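Local coordinates for conserved hypothetical protein (Pyrobaculum aerophilum, PDB 2GL0) that binds adenosine at sites formed between its subunits and, judging by its family, is probably an adenosine-specific kinase, at residues T19-G24 with A114-P119; Q25-K30 with E108-F113; L120-A125 with V135-G140. All coordinates share one frame; numbering follows the deposited sequence.

Contact 1 of 3, residues T19-G24 with A114-P119. With ADN (adenosine), chain J.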
loop_
_atom_site.group_PDB
_atom_site.type_symbol
_atom_site.label_atom_id
_atom_site.label_comp_id
_atom_site.label_asym_id
_atom_site.label_seq_id
_atom_site.Cartn_x
_atom_site.Cartn_y
_atom_site.Cartn_z
ATOM N N THR A 19 -1.420 -24.831 12.990
ATOM C CA THR A 19 -0.862 -24.187 11.795
ATOM C C THR A 19 -1.946 -23.561 10.818
ATOM O O THR A 19 -3.150 -23.973 10.864
ATOM C CB THR A 19 0.006 -25.164 10.978
ATOM O OG1 THR A 19 -0.846 -26.108 10.310
ATOM C CG2 THR A 19 0.911 -25.890 11.830
ATOM N N ASN A 20 -1.498 -22.591 9.989
ATOM C CA ASN A 20 -2.122 -22.237 8.722
ATOM C C ASN A 20 -1.081 -22.258 7.617
ATOM O O ASN A 20 0.129 -22.208 7.910
ATOM C CB ASN A 20 -2.632 -20.838 8.701
ATOM C CG ASN A 20 -3.660 -20.665 9.620
ATOM O OD1 ASN A 20 -3.414 -20.712 10.860
ATOM N ND2 ASN A 20 -4.859 -20.506 9.118
ATOM N N VAL A 21 -1.587 -22.366 6.371
ATOM C CA VAL A 21 -0.778 -22.446 5.158
ATOM C C VAL A 21 -1.104 -21.244 4.292
ATOM O O VAL A 21 -2.209 -20.756 4.287
ATOM C CB VAL A 21 -0.952 -23.800 4.421
ATOM C CG1 VAL A 21 -2.242 -23.866 3.803
ATOM C CG2 VAL A 21 0.220 -24.064 3.392
ATOM N N ILE A 22 -0.069 -20.657 3.715
ATOM C CA ILE A 22 -0.185 -19.595 2.737
ATOM C C ILE A 22 0.594 -20.078 1.506
ATOM O O ILE A 22 1.748 -20.491 1.625
ATOM C CB ILE A 22 0.367 -18.251 3.264
ATOM C CG1 ILE A 22 -0.350 -17.834 4.589
ATOM C CG2 ILE A 22 0.312 -17.188 2.118
ATOM C CD1 ILE A 22 0.167 -16.653 5.228
ATOM N N ILE A 23 -0.090 -20.155 0.361
ATOM C CA ILE A 23 0.526 -20.675 -0.855
ATOM C C ILE A 23 0.487 -19.641 -1.972
ATOM O O ILE A 23 -0.525 -19.066 -2.187
ATOM C CB ILE A 23 -0.101 -21.975 -1.324
ATOM C CG1 ILE A 23 -0.115 -22.961 -0.193
ATOM C CG2 ILE A 23 0.691 -22.577 -2.598
ATOM C CD1 ILE A 23 -0.636 -24.377 -0.548
ATOM N N GLY A 24 1.584 -19.435 -2.694
ATOM C CA GLY A 24 1.624 -18.396 -3.662
ATOM C C GLY A 24 2.667 -18.526 -4.753
ATOM O O GLY A 24 3.403 -19.521 -4.791
ATOM N N ALA A 114 -3.848 -19.035 -1.735
ATOM C CA ALA A 114 -4.722 -19.571 -0.620
ATOM C C ALA A 114 -4.139 -19.108 0.664
ATOM O O ALA A 114 -2.892 -19.099 0.775
ATOM C CB ALA A 114 -4.796 -21.167 -0.587
ATOM N N ALA A 115 -5.010 -18.765 1.636
ATOM C CA ALA A 115 -4.609 -18.626 3.060
ATOM C C ALA A 115 -5.611 -19.285 3.943
ATOM O O ALA A 115 -6.748 -18.818 4.039
ATOM C CB ALA A 115 -4.349 -17.148 3.458
ATOM N N THR A 116 -5.232 -20.400 4.592
ATOM C CA THR A 116 -6.248 -21.252 5.240
ATOM C C THR A 116 -5.690 -22.329 6.143
ATOM O O THR A 116 -4.481 -22.585 6.148
ATOM C CB THR A 116 -7.230 -21.842 4.217
ATOM O OG1 THR A 116 -8.467 -22.290 4.859
ATOM C CG2 THR A 116 -6.571 -22.927 3.452
ATOM N N ALA A 117 -6.596 -22.844 6.991
ATOM C CA ALA A 117 -6.462 -24.073 7.789
ATOM C C ALA A 117 -7.530 -25.110 7.369
ATOM O O ALA A 117 -7.641 -26.145 7.997
ATOM C CB ALA A 117 -6.661 -23.745 9.294
ATOM N N ASN A 118 -8.387 -24.787 6.394
ATOM C CA ASN A 118 -9.423 -25.727 5.884
ATOM C C ASN A 118 -8.798 -26.886 5.117
ATOM O O ASN A 118 -7.623 -26.739 4.627
ATOM C CB ASN A 118 -10.301 -25.008 4.911
ATOM C CG ASN A 118 -11.225 -24.051 5.594
ATOM O OD1 ASN A 118 -11.345 -24.103 6.806
ATOM N ND2 ASN A 118 -11.861 -23.148 4.840
ATOM N N PRO A 119 -9.531 -28.039 5.008
ATOM C CA PRO A 119 -9.102 -29.036 4.002
ATOM C C PRO A 119 -8.772 -28.280 2.750
ATOM O O PRO A 119 -9.542 -27.343 2.367
ATOM C CB PRO A 119 -10.326 -29.934 3.857
ATOM C CG PRO A 119 -10.857 -29.999 5.379
ATOM C CD PRO A 119 -10.715 -28.504 5.801
HETATM O "O5'" ADN J . -12.347 -19.973 7.656
HETATM C "C5'" ADN J . -11.412 -20.488 8.554
HETATM C "C4'" ADN J . -10.123 -19.819 8.129
HETATM O "O4'" ADN J . -10.028 -18.515 8.675
HETATM C "C3'" ADN J . -9.238 -20.592 8.986
HETATM O "O3'" ADN J . -8.966 -21.690 8.164
HETATM C "C2'" ADN J . -8.103 -19.661 9.363
HETATM O "O2'" ADN J . -7.128 -19.550 8.331
HETATM C "C1'" ADN J . -8.860 -18.355 9.483
HETATM N N9 ADN J . -9.278 -18.058 10.884
HETATM C C8 ADN J . -10.100 -18.848 11.662
HETATM N N7 ADN J . -10.280 -18.301 12.905
HETATM C C5 ADN J . -9.595 -17.139 12.977
HETATM C C6 ADN J . -9.360 -16.062 14.019
HETATM N N6 ADN J . -9.907 -16.091 15.285
HETATM N N1 ADN J . -8.542 -15.019 13.656
HETATM C C2 ADN J . -7.993 -14.979 12.423
HETATM N N3 ADN J . -8.165 -15.886 11.448
HETATM C C4 ADN J . -8.926 -16.990 11.637
#
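Strands 19-24 and 114-116 run antiparallel, their axes 4.9 Å apart at an angle of 179°, with Val21 facing Thr116 and Ile23 facing Ala114 as hydrogen-bonded pairs around the non-hydrogen-bonded pair Ile22-Ala115. Val21 N bonds to Thr116 O at 2.9 Å, Thr116 N returns one to Val21 O, and Ile23 N bonds to Ala114 O. The return bond from Ala114 N to Ile23 O is weak. Ile22 lays CG1 alongside the methyl of Ala115, CG1 to CB 4.2 Å, while Val21, Ile23, Ala114 and Thr116 turn to the other face, where Leu120 of the following strand covers Val21, Ile23 and Ala114. Strand 111-116 is an outermost strand of the five-stranded antiparallel sheet within this chain, and past its end the chain turns into the adenosine site. Thr116 opens that turn: with OG1 anti to its own N (chi1 -161°), the hydroxyl accepts from Asn118 N at 2.9 Å, an ST turn. In the turn Ala117 N donates to O3' of the adenosine ribose at 2.9 Å, and Ala117 CB lies 3.3 Å from the same O3'. Asn20 comes from the neighbouring strand; its CG stands beside the backbone N (chi1 -65°), bringing ND2 within 2.6 Å of the ribose O2' and 3.7 Å of Ala117 CB.

Contact 2 of 3, residues Q25-K30 with E108-F113. With ADN (adenosine), chain G; PO4 (phosphate ion), chain I.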
loop_
_atom_site.group_PDB
_atom_site.type_symbol
_atom_site.label_atom_id
_atom_site.label_comp_id
_atom_site.label_asym_id
_atom_site.label_seq_id
_atom_site.Cartn_x
_atom_site.Cartn_y
_atom_site.Cartn_z
ATOM N N GLN A 25 2.687 -17.540 -5.674
ATOM C CA GLN A 25 3.712 -17.465 -6.689
ATOM C C GLN A 25 4.606 -16.179 -6.648
ATOM O O GLN A 25 4.105 -15.107 -6.502
ATOM C CB GLN A 25 3.078 -17.546 -8.041
ATOM C CG GLN A 25 4.117 -17.986 -9.066
ATOM C CD GLN A 25 3.475 -18.047 -10.379
ATOM O OE1 GLN A 25 2.573 -18.859 -10.577
ATOM N NE2 GLN A 25 3.812 -17.075 -11.252
ATOM N N ALA A 26 5.942 -16.328 -6.794
ATOM C CA ALA A 26 6.865 -15.220 -6.796
ATOM C C ALA A 26 7.819 -15.370 -7.986
ATOM O O ALA A 26 7.440 -15.863 -9.027
ATOM C CB ALA A 26 7.608 -15.164 -5.533
ATOM N N HIS A 27 9.059 -14.952 -7.810
ATOM C CA HIS A 27 10.104 -15.063 -8.838
ATOM C C HIS A 27 11.371 -14.505 -8.144
ATOM O O HIS A 27 11.277 -13.763 -7.128
ATOM C CB HIS A 27 9.798 -14.233 -10.097
ATOM C CG HIS A 27 10.088 -12.756 -9.965
ATOM N ND1 HIS A 27 9.293 -11.885 -9.240
ATOM C CD2 HIS A 27 11.086 -11.992 -10.497
ATOM C CE1 HIS A 27 9.797 -10.658 -9.310
ATOM N NE2 HIS A 27 10.873 -10.695 -10.076
ATOM N N PHE A 28 12.534 -14.868 -8.686
ATOM C CA PHE A 28 13.828 -14.451 -8.174
ATOM C C PHE A 28 14.057 -15.111 -6.818
ATOM O O PHE A 28 13.112 -15.332 -6.040
ATOM C CB PHE A 28 13.981 -12.930 -8.102
ATOM C CG PHE A 28 15.396 -12.473 -7.778
ATOM C CD1 PHE A 28 16.492 -13.062 -8.402
ATOM C CD2 PHE A 28 15.627 -11.450 -6.838
ATOM C CE1 PHE A 28 17.805 -12.639 -8.099
ATOM C CE2 PHE A 28 16.920 -11.004 -6.553
ATOM C CZ PHE A 28 18.012 -11.607 -7.165
ATOM N N ILE A 29 15.331 -15.386 -6.560
ATOM C CA ILE A 29 15.804 -16.054 -5.402
ATOM C C ILE A 29 15.712 -15.286 -4.086
ATOM O O ILE A 29 15.618 -15.927 -3.026
ATOM C CB ILE A 29 17.237 -16.591 -5.625
ATOM C CG1 ILE A 29 17.666 -17.421 -4.408
ATOM C CG2 ILE A 29 18.310 -15.473 -5.881
ATOM C CD1 ILE A 29 17.767 -18.857 -4.679
ATOM N N LYS A 30 15.701 -13.948 -4.126
ATOM C CA LYS A 30 15.559 -13.148 -2.886
ATOM C C LYS A 30 14.187 -13.279 -2.175
ATOM O O LYS A 30 14.010 -12.817 -1.039
ATOM C CB LYS A 30 15.845 -11.683 -3.137
ATOM C CG LYS A 30 16.130 -10.888 -1.891
ATOM C CD LYS A 30 16.863 -9.579 -2.267
ATOM C CE LYS A 30 16.179 -8.801 -3.364
ATOM N NZ LYS A 30 15.053 -8.051 -2.763
ATOM N N GLU A 108 9.067 -9.277 -5.097
ATOM C CA GLU A 108 9.007 -10.614 -5.749
ATOM C C GLU A 108 7.599 -11.259 -5.869
ATOM O O GLU A 108 7.316 -11.915 -6.854
ATOM C CB GLU A 108 9.877 -11.622 -4.978
ATOM C CG GLU A 108 11.458 -11.426 -4.987
ATOM C CD GLU A 108 11.899 -10.451 -3.925
ATOM O OE1 GLU A 108 11.101 -10.110 -2.970
ATOM O OE2 GLU A 108 13.048 -9.991 -4.037
ATOM N N VAL A 109 6.746 -11.096 -4.865
ATOM C CA VAL A 109 5.430 -11.790 -4.821
ATOM C C VAL A 109 4.452 -11.269 -5.937
ATOM O O VAL A 109 4.104 -10.079 -6.012
ATOM C CB VAL A 109 4.824 -11.787 -3.331
ATOM C CG1 VAL A 109 3.396 -12.231 -3.285
ATOM C CG2 VAL A 109 5.709 -12.660 -2.452
ATOM N N VAL A 110 4.071 -12.180 -6.828
ATOM C CA VAL A 110 3.243 -11.807 -7.956
ATOM C C VAL A 110 1.781 -12.083 -7.607
ATOM O O VAL A 110 0.955 -11.318 -8.004
ATOM C CB VAL A 110 3.739 -12.418 -9.365
ATOM C CG1 VAL A 110 5.230 -12.168 -9.553
ATOM C CG2 VAL A 110 3.653 -13.806 -9.387
ATOM N N ARG A 111 1.502 -13.159 -6.845
ATOM C CA ARG A 111 0.115 -13.548 -6.462
ATOM C C ARG A 111 0.085 -14.563 -5.279
ATOM O O ARG A 111 1.060 -15.182 -4.965
ATOM C CB ARG A 111 -0.627 -14.182 -7.616
ATOM C CG ARG A 111 -0.148 -15.577 -8.177
ATOM C CD ARG A 111 -0.968 -15.720 -9.482
ATOM N NE ARG A 111 -0.429 -16.628 -10.464
ATOM C CZ ARG A 111 -1.212 -17.436 -11.207
ATOM N NH1 ARG A 111 -2.530 -17.460 -11.052
ATOM N NH2 ARG A 111 -0.667 -18.264 -12.080
ATOM N N ILE A 112 -1.069 -14.654 -4.630
ATOM C CA ILE A 112 -1.329 -15.565 -3.521
ATOM C C ILE A 112 -2.541 -16.474 -3.964
ATOM O O ILE A 112 -3.592 -16.005 -4.457
ATOM C CB ILE A 112 -1.515 -14.858 -2.154
ATOM C CG1 ILE A 112 -0.316 -13.890 -1.810
ATOM C CG2 ILE A 112 -1.535 -15.935 -1.008
ATOM C CD1 ILE A 112 -0.660 -12.864 -0.831
ATOM N N PHE A 113 -2.324 -17.769 -3.819
ATOM C CA PHE A 113 -3.323 -18.758 -4.096
ATOM C C PHE A 113 -4.303 -19.022 -2.982
ATOM O O PHE A 113 -5.490 -19.226 -3.250
ATOM C CB PHE A 113 -2.639 -20.078 -4.575
ATOM C CG PHE A 113 -1.884 -19.932 -5.885
ATOM C CD1 PHE A 113 -2.564 -19.619 -7.040
ATOM C CD2 PHE A 113 -0.531 -20.157 -5.939
ATOM C CE1 PHE A 113 -1.870 -19.466 -8.237
ATOM C CE2 PHE A 113 0.179 -20.028 -7.093
ATOM C CZ PHE A 113 -0.513 -19.653 -8.287
HETATM O "O5'" ADN G . 14.601 -16.550 -10.979
HETATM C "C5'" ADN G . 15.471 -15.754 -11.757
HETATM C "C4'" ADN G . 14.472 -14.710 -12.196
HETATM O "O4'" ADN G . 14.488 -13.674 -11.224
HETATM C "C3'" ADN G . 14.859 -14.025 -13.481
HETATM O "O3'" ADN G . 14.020 -14.612 -14.436
HETATM C "C2'" ADN G . 14.578 -12.541 -13.250
HETATM O "O2'" ADN G . 13.216 -12.254 -13.163
HETATM C "C1'" ADN G . 14.764 -12.393 -11.817
HETATM N N9 ADN G . 16.145 -11.992 -11.543
HETATM C C8 ADN G . 17.272 -12.668 -11.844
HETATM N N7 ADN G . 18.360 -11.977 -11.419
HETATM C C5 ADN G . 17.925 -10.844 -10.849
HETATM C C6 ADN G . 18.573 -9.675 -10.221
HETATM N N6 ADN G . 19.947 -9.589 -10.081
HETATM N N1 ADN G . 17.698 -8.718 -9.763
HETATM C C2 ADN G . 16.341 -8.813 -9.892
HETATM N N3 ADN G . 15.688 -9.824 -10.439
HETATM C C4 ADN G . 16.445 -10.851 -10.915
HETATM P P PO4 I . -4.446 -15.504 -8.930
HETATM O O1 PO4 I . -4.236 -16.992 -9.066
HETATM O O2 PO4 I . -3.936 -14.822 -10.167
HETATM O O3 PO4 I . -5.908 -15.248 -8.706
HETATM O O4 PO4 I . -3.734 -14.924 -7.752
#
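A classic beta bulge joins the two segments where strands 19-25 and 111-116 part: Val110 and Arg111 both face Gln25. Gln25 O accepts from Val110 N at 2.9 Å and from Arg111 N at 3.3 Å, and Gln25 N donates to Arg111 O. Beyond the bulge lies an adenosine site completed by Tyr165, Asn20 and Ala117 of a neighbouring subunit. There Phe28 lays one ring face on the adenine, with CD1 3.3 Å from its C4, while Glu108 OE2 lies at the ring's edge. His27 ND1 donates to a lone pair of Glu108 O at 3.1 Å, probably fixing the turn of the imidazole, whose CD2 edge lies near the ribose O2'. Lys30, bent at its last two torsions, brings NZ to the syn lone pair of Glu108 OE2 in a 3.1 Å salt bridge; Asp34 also holds the ammonium. At the other end, the amide of Gln25 and the guanidinium of Arg111 are turned 76° apart, with Gln25 OE1 3.6 Å from Arg111 NH2. The phosphate there, probably from the crystallisation liquor, also binds Arg111 of two neighbouring subunits. Phe113 CE1 sits over one guanidinium face, toward its rim, and Arg111 NH1 bonds to phosphate O1 at 2.7 Å.

Contact 3 of 3, residues L120-A125 with V135-G140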
loop_
_atom_site.group_PDB
_atom_site.type_symbol
_atom_site.label_atom_id
_atom_site.label_comp_id
_atom_site.label_asym_id
_atom_site.label_seq_id
_atom_site.Cartn_x
_atom_site.Cartn_y
_atom_site.Cartn_z
ATOM N N LEU A 120 -7.641 -28.610 2.126
ATOM C CA LEU A 120 -7.163 -27.808 1.004
ATOM C C LEU A 120 -6.567 -28.693 -0.027
ATOM O O LEU A 120 -5.748 -29.544 0.307
ATOM C CB LEU A 120 -6.104 -26.771 1.467
ATOM C CG LEU A 120 -5.424 -25.846 0.428
ATOM C CD1 LEU A 120 -6.289 -24.852 -0.271
ATOM C CD2 LEU A 120 -4.247 -25.101 1.100
ATOM N N LYS A 121 -6.936 -28.446 -1.290
ATOM C CA LYS A 121 -6.324 -29.115 -2.469
ATOM C C LYS A 121 -5.769 -28.101 -3.506
ATOM O O LYS A 121 -6.462 -27.093 -3.816
ATOM C CB LYS A 121 -7.329 -30.075 -3.143
ATOM C CG LYS A 121 -7.706 -31.242 -2.275
ATOM C CD LYS A 121 -7.946 -32.420 -3.194
ATOM C CE LYS A 121 -8.802 -33.518 -2.510
ATOM N NZ LYS A 121 -8.389 -33.746 -1.076
ATOM N N VAL A 122 -4.534 -28.387 -4.005
ATOM C CA VAL A 122 -3.815 -27.568 -5.046
ATOM C C VAL A 122 -3.902 -28.361 -6.283
ATOM O O VAL A 122 -3.624 -29.579 -6.261
ATOM C CB VAL A 122 -2.320 -27.283 -4.759
ATOM C CG1 VAL A 122 -1.683 -26.503 -5.892
ATOM C CG2 VAL A 122 -2.247 -26.493 -3.523
ATOM N N ILE A 123 -4.353 -27.664 -7.344
ATOM C CA ILE A 123 -4.488 -28.248 -8.606
ATOM C C ILE A 123 -3.297 -27.808 -9.458
ATOM O O ILE A 123 -3.114 -26.623 -9.768
ATOM C CB ILE A 123 -5.826 -27.863 -9.312
ATOM C CG1 ILE A 123 -7.015 -27.952 -8.350
ATOM C CG2 ILE A 123 -6.058 -28.817 -10.576
ATOM C CD1 ILE A 123 -8.326 -27.393 -8.933
ATOM N N VAL A 124 -2.496 -28.793 -9.854
ATOM C CA VAL A 124 -1.326 -28.534 -10.708
ATOM C C VAL A 124 -1.537 -29.096 -12.106
ATOM O O VAL A 124 -2.081 -30.203 -12.294
ATOM C CB VAL A 124 -0.047 -29.098 -10.057
ATOM C CG1 VAL A 124 1.189 -28.736 -10.816
ATOM C CG2 VAL A 124 0.074 -28.559 -8.632
ATOM N N ALA A 125 -1.054 -28.329 -13.078
ATOM C CA ALA A 125 -1.011 -28.729 -14.477
ATOM C C ALA A 125 0.402 -29.076 -14.829
ATOM O O ALA A 125 1.285 -28.248 -14.709
ATOM C CB ALA A 125 -1.479 -27.650 -15.347
ATOM N N VAL A 135 -2.912 -24.333 -11.281
ATOM C CA VAL A 135 -4.112 -23.839 -11.931
ATOM C C VAL A 135 -5.214 -23.364 -10.986
ATOM O O VAL A 135 -6.118 -22.669 -11.438
ATOM C CB VAL A 135 -4.694 -24.774 -13.119
ATOM C CG1 VAL A 135 -3.590 -25.437 -13.890
ATOM C CG2 VAL A 135 -5.651 -25.779 -12.654
ATOM N N GLY A 136 -5.170 -23.734 -9.712
ATOM C CA GLY A 136 -6.196 -23.349 -8.763
ATOM C C GLY A 136 -6.031 -24.108 -7.438
ATOM O O GLY A 136 -5.123 -24.919 -7.323
ATOM N N VAL A 137 -6.907 -23.819 -6.469
ATOM C CA VAL A 137 -7.036 -24.514 -5.207
ATOM C C VAL A 137 -8.503 -24.802 -4.964
ATOM O O VAL A 137 -9.390 -24.281 -5.673
ATOM C CB VAL A 137 -6.433 -23.755 -3.985
ATOM C CG1 VAL A 137 -4.882 -23.506 -4.187
ATOM C CG2 VAL A 137 -7.148 -22.428 -3.759
ATOM N N VAL A 138 -8.730 -25.729 -4.021
ATOM C CA VAL A 138 -10.042 -26.114 -3.541
ATOM C C VAL A 138 -9.883 -25.877 -2.056
ATOM O O VAL A 138 -9.228 -26.634 -1.372
ATOM C CB VAL A 138 -10.370 -27.553 -3.898
ATOM C CG1 VAL A 138 -11.713 -27.809 -3.476
ATOM C CG2 VAL A 138 -10.285 -27.774 -5.462
ATOM N N ASP A 139 -10.383 -24.747 -1.605
ATOM C CA ASP A 139 -10.254 -24.365 -0.237
ATOM C C ASP A 139 -11.512 -24.720 0.651
ATOM O O ASP A 139 -12.604 -24.111 0.535
ATOM C CB ASP A 139 -9.869 -22.857 -0.223
ATOM C CG ASP A 139 -9.580 -22.334 1.157
ATOM O OD1 ASP A 139 -9.736 -23.085 2.162
ATOM O OD2 ASP A 139 -9.169 -21.162 1.271
ATOM N N GLY A 140 -11.409 -25.701 1.534
ATOM C CA GLY A 140 -12.661 -26.188 2.220
ATOM C C GLY A 140 -13.868 -26.551 1.351
ATOM O O GLY A 140 -13.707 -26.841 0.149
#
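Lys121 and Val138 form a hydrogen-bonded pair in this antiparallel hairpin: Lys121 N donates to Val138 O, and Val138 N to Lys121 O at 2.7 Å. Ile123 N bonds to Gly136 O, and Ile123 O accepts from Val135 N at 2.8 Å. Val135 and Gly136 thus both face Ile123, a classic beta bulge. Two CA-H...O contacts accompany them, the shorter from Val137 CA to Lys121 O at 3.0 Å.

Apolar contacts come next. On one face, Leu120 points CD1 at Val137 CB (3.9 Å), and Val122 CG2 meets Val137 CG1 at 4.0 Å. On the other, Ile123 CD1 reaches Val138 CG2 at 4.0 Å. Near the bulge, the side chains of Ile123 and Val135 cross at about a right angle, CG2 touching CG2 at 3.7 Å, and Ala125 CB and Val135 CG1 are pressed to 3.4 Å, tighter than usual.

The charged ends find partners beyond the pair. Lys121 NZ forms a salt bridge with Asp12, and Asp139 is held by Thr116 at OD1 and by His85 of a neighbouring subunit at OD2.

Strand 120-128 is the middle of a three-stranded antiparallel sheet, between 7-13 and 131-139. From this sheet Leu120 packs on Val21, Ile23 and Ala114, Val122 on Ile23, and Val137 on Phe113 and Ala114, all on strands 19-25 and 111-116.

How the contacts relate
All three contacts are largely buried, but contact 1 lies nearest the centre of the chain. Contacts 1 and 2 use the same neighbouring strands of the five-stranded sheet, joined where Ile23 O approaches Phe113 N at 2.8 Å: contact 1 is mostly plain strand pairing, contact 2 a bulge that gives way to charged and aromatic side chains. They supply complementary halves of one kind of adenosine site between subunits: contact 1 brings Asn20 and Ala117 to the ribose, contact 2 brings Phe28 to base and ribose. Contact 3 belongs to the second sheet and is mostly aliphatic. It reaches contact 1 through Asp139 on Thr116, and contact 2 through Val137 on Phe113.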